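Local coordinates for MAR1 Ribonuclease (Caenorhabditis elegans, PDB 2B34), which is probably a hydrolase of the isochorismatase family, described as a ribonuclease, at residues F148-M151 with E152-G155. Sequence-based numbering, arbitrary orientation.
Sequences FKQM and EQAG
Glu152 N hydrogen-bonds to Phe148 O, and Gln153 N to Lys149 O (2.9 Å), in the last turns of helix 141-154, which links parallel strands 128-137 and 157-159 in a beta-alpha-beta unit and ends in a Schellman motif. CB of Gln153 lies 3.6 Å from Gln150 O, and CG, set beside the backbone N by chi1 of -76°, passes 3.2 Å from Lys149 O, the same carbonyl that its own N-H holds. Beyond CG the chain runs extended; OE1 comes within 3.8 Å of Gln150 CA, while the amide is spent across a subunit interface, NE2 donating to Ala156 O of a second subunit and OE1 accepting a weak hydrogen bond from Leu158 N of the same neighbour. A glutamine suits this place because one flat group both gives and takes backbone bonds. A leucine here would probably leave Ala156 O of that neighbour without its donor. Lys149 and Glu152 run side by side, NZ standing 4.2 Å from OE2, opposite charges too far apart for a salt bridge; NZ makes one instead with Glu152 of the second subunit. On the inner face Phe148 and Met151, both apolar, pack on Val131 of strand 128-137. Gly155 is the C-prime residue of the Schellman motif: with phi at 111°, any side chain would collide with the carbonyl oxygen of Ala154, so glycine suits the place. Ala156 N reaches back to Met151 O, and Gly155 N makes a weak 3.2 Å bond to Glu152 O.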
ATOM      1  N   PHE A 148      -4.368  -9.088  -4.542  1.00 14.75           N
ATOM      2  CA  PHE A 148      -3.857  -8.923  -3.180  1.00 15.48           C
ATOM      3  C   PHE A 148      -4.287  -7.578  -2.589  1.00 16.17           C
ATOM      4  O   PHE A 148      -4.651  -7.499  -1.417  1.00 16.29           O
ATOM      5  CB  PHE A 148      -2.328  -9.055  -3.149  1.00 15.23           C
ATOM      6  CG  PHE A 148      -1.809 -10.431  -3.525  1.00 15.07           C
ATOM      7  CD1 PHE A 148      -2.495 -11.589  -3.154  1.00 14.91           C
ATOM      8  CD2 PHE A 148      -0.607 -10.562  -4.220  1.00 14.85           C
ATOM      9  CE1 PHE A 148      -2.004 -12.856  -3.492  1.00 14.68           C
ATOM     10  CE2 PHE A 148      -0.103 -11.826  -4.561  1.00 14.09           C
ATOM     11  CZ  PHE A 148      -0.805 -12.976  -4.192  1.00 14.15           C
ATOM     12  N   LYS A 149      -4.244  -6.534  -3.413  1.00 17.01           N
ATOM     13  CA  LYS A 149      -4.685  -5.194  -3.021  1.00 18.28           C
ATOM     14  C   LYS A 149      -6.162  -5.169  -2.618  1.00 18.73           C
ATOM     15  O   LYS A 149      -6.508  -4.614  -1.578  1.00 18.97           O
ATOM     16  CB  LYS A 149      -4.435  -4.186  -4.146  1.00 18.32           C
ATOM     17  CG  LYS A 149      -2.970  -4.048  -4.558  1.00 19.79           C
ATOM     18  CD  LYS A 149      -2.689  -2.690  -5.203  1.00 22.43           C
ATOM     19  CE  LYS A 149      -2.152  -1.667  -4.190  1.00 24.52           C
ATOM     20  NZ  LYS A 149      -3.091  -1.367  -3.052  1.00 24.25           N
ATOM     21  N   GLN A 150      -7.018  -5.777  -3.439  1.00 19.33           N
ATOM     22  CA  GLN A 150      -8.454  -5.859  -3.155  1.00 20.19           C
ATOM     23  C   GLN A 150      -8.725  -6.683  -1.904  1.00 20.62           C
ATOM     24  O   GLN A 150      -9.603  -6.345  -1.109  1.00 20.44           O
ATOM     25  CB  GLN A 150      -9.218  -6.459  -4.336  1.00 20.29           C
ATOM     26  CG  GLN A 150      -9.131  -5.647  -5.612  1.00 21.01           C
ATOM     27  CD  GLN A 150      -9.640  -6.399  -6.826  1.00 21.63           C
ATOM     28  OE1 GLN A 150     -10.845  -6.499  -7.043  1.00 22.48           O
ATOM     29  NE2 GLN A 150      -8.720  -6.914  -7.636  1.00 21.22           N
ATOM     30  N   MET A 151      -7.971  -7.769  -1.741  1.00 21.14           N
ATOM     31  CA  MET A 151      -8.095  -8.622  -0.565  1.00 21.95           C
ATOM     32  C   MET A 151      -7.786  -7.851   0.715  1.00 21.56           C
ATOM     33  O   MET A 151      -8.550  -7.917   1.675  1.00 21.43           O
ATOM     34  CB  MET A 151      -7.192  -9.852  -0.681  1.00 21.72           C
ATOM     35  CG  MET A 151      -7.643 -10.866  -1.715  1.00 22.39           C
ATOM     36  SD  MET A 151      -6.342 -12.069  -2.047  1.00 24.09           S
ATOM     37  CE  MET A 151      -6.790 -12.629  -3.672  1.00 22.40           C
ATOM     38  N   GLU A 152      -6.683  -7.107   0.719  1.00 21.85           N
ATOM     39  CA  GLU A 152      -6.292  -6.348   1.910  1.00 22.50           C
ATOM     40  C   GLU A 152      -7.185  -5.130   2.168  1.00 21.92           C
ATOM     41  O   GLU A 152      -7.380  -4.751   3.321  1.00 22.22           O
ATOM     42  CB  GLU A 152      -4.805  -5.974   1.889  1.00 22.42           C
ATOM     43  CG  GLU A 152      -4.467  -4.642   1.241  1.00 24.02           C
ATOM     44  CD  GLU A 152      -2.982  -4.351   1.263  1.00 24.09           C
ATOM     45  OE1 GLU A 152      -2.327  -4.645   2.289  1.00 25.76           O
ATOM     46  OE2 GLU A 152      -2.468  -3.832   0.248  1.00 26.61           O
ATOM     47  N   GLN A 153      -7.719  -4.527   1.103  1.00 21.48           N
ATOM     48  CA  GLN A 153      -8.712  -3.452   1.235  1.00 21.28           C
ATOM     49  C   GLN A 153      -9.940  -3.948   2.004  1.00 20.74           C
ATOM     50  O   GLN A 153     -10.502  -3.222   2.826  1.00 20.47           O
ATOM     51  CB  GLN A 153      -9.141  -2.910  -0.140  1.00 21.31           C
ATOM     52  CG  GLN A 153      -8.133  -1.979  -0.825  1.00 21.85           C
ATOM     53  CD  GLN A 153      -8.644  -1.432  -2.161  1.00 22.08           C
ATOM     54  OE1 GLN A 153      -8.541  -2.084  -3.204  1.00 23.38           O
ATOM     55  NE2 GLN A 153      -9.187  -0.223  -2.129  1.00 23.40           N
ATOM     56  N   ALA A 154     -10.338  -5.191   1.734  1.00 20.14           N
ATOM     57  CA  ALA A 154     -11.496  -5.808   2.387  1.00 19.80           C
ATOM     58  C   ALA A 154     -11.211  -6.305   3.809  1.00 19.46           C
ATOM     59  O   ALA A 154     -12.138  -6.609   4.553  1.00 19.51           O
ATOM     60  CB  ALA A 154     -12.037  -6.940   1.527  1.00 19.88           C
ATOM     61  N   GLY A 155      -9.933  -6.399   4.174  1.00 19.26           N
ATOM     62  CA  GLY A 155      -9.535  -6.813   5.524  1.00 18.80           C
ATOM     63  C   GLY A 155      -8.863  -8.173   5.623  1.00 18.52           C
ATOM     64  O   GLY A 155      -8.661  -8.695   6.728  1.00 18.54           O
TER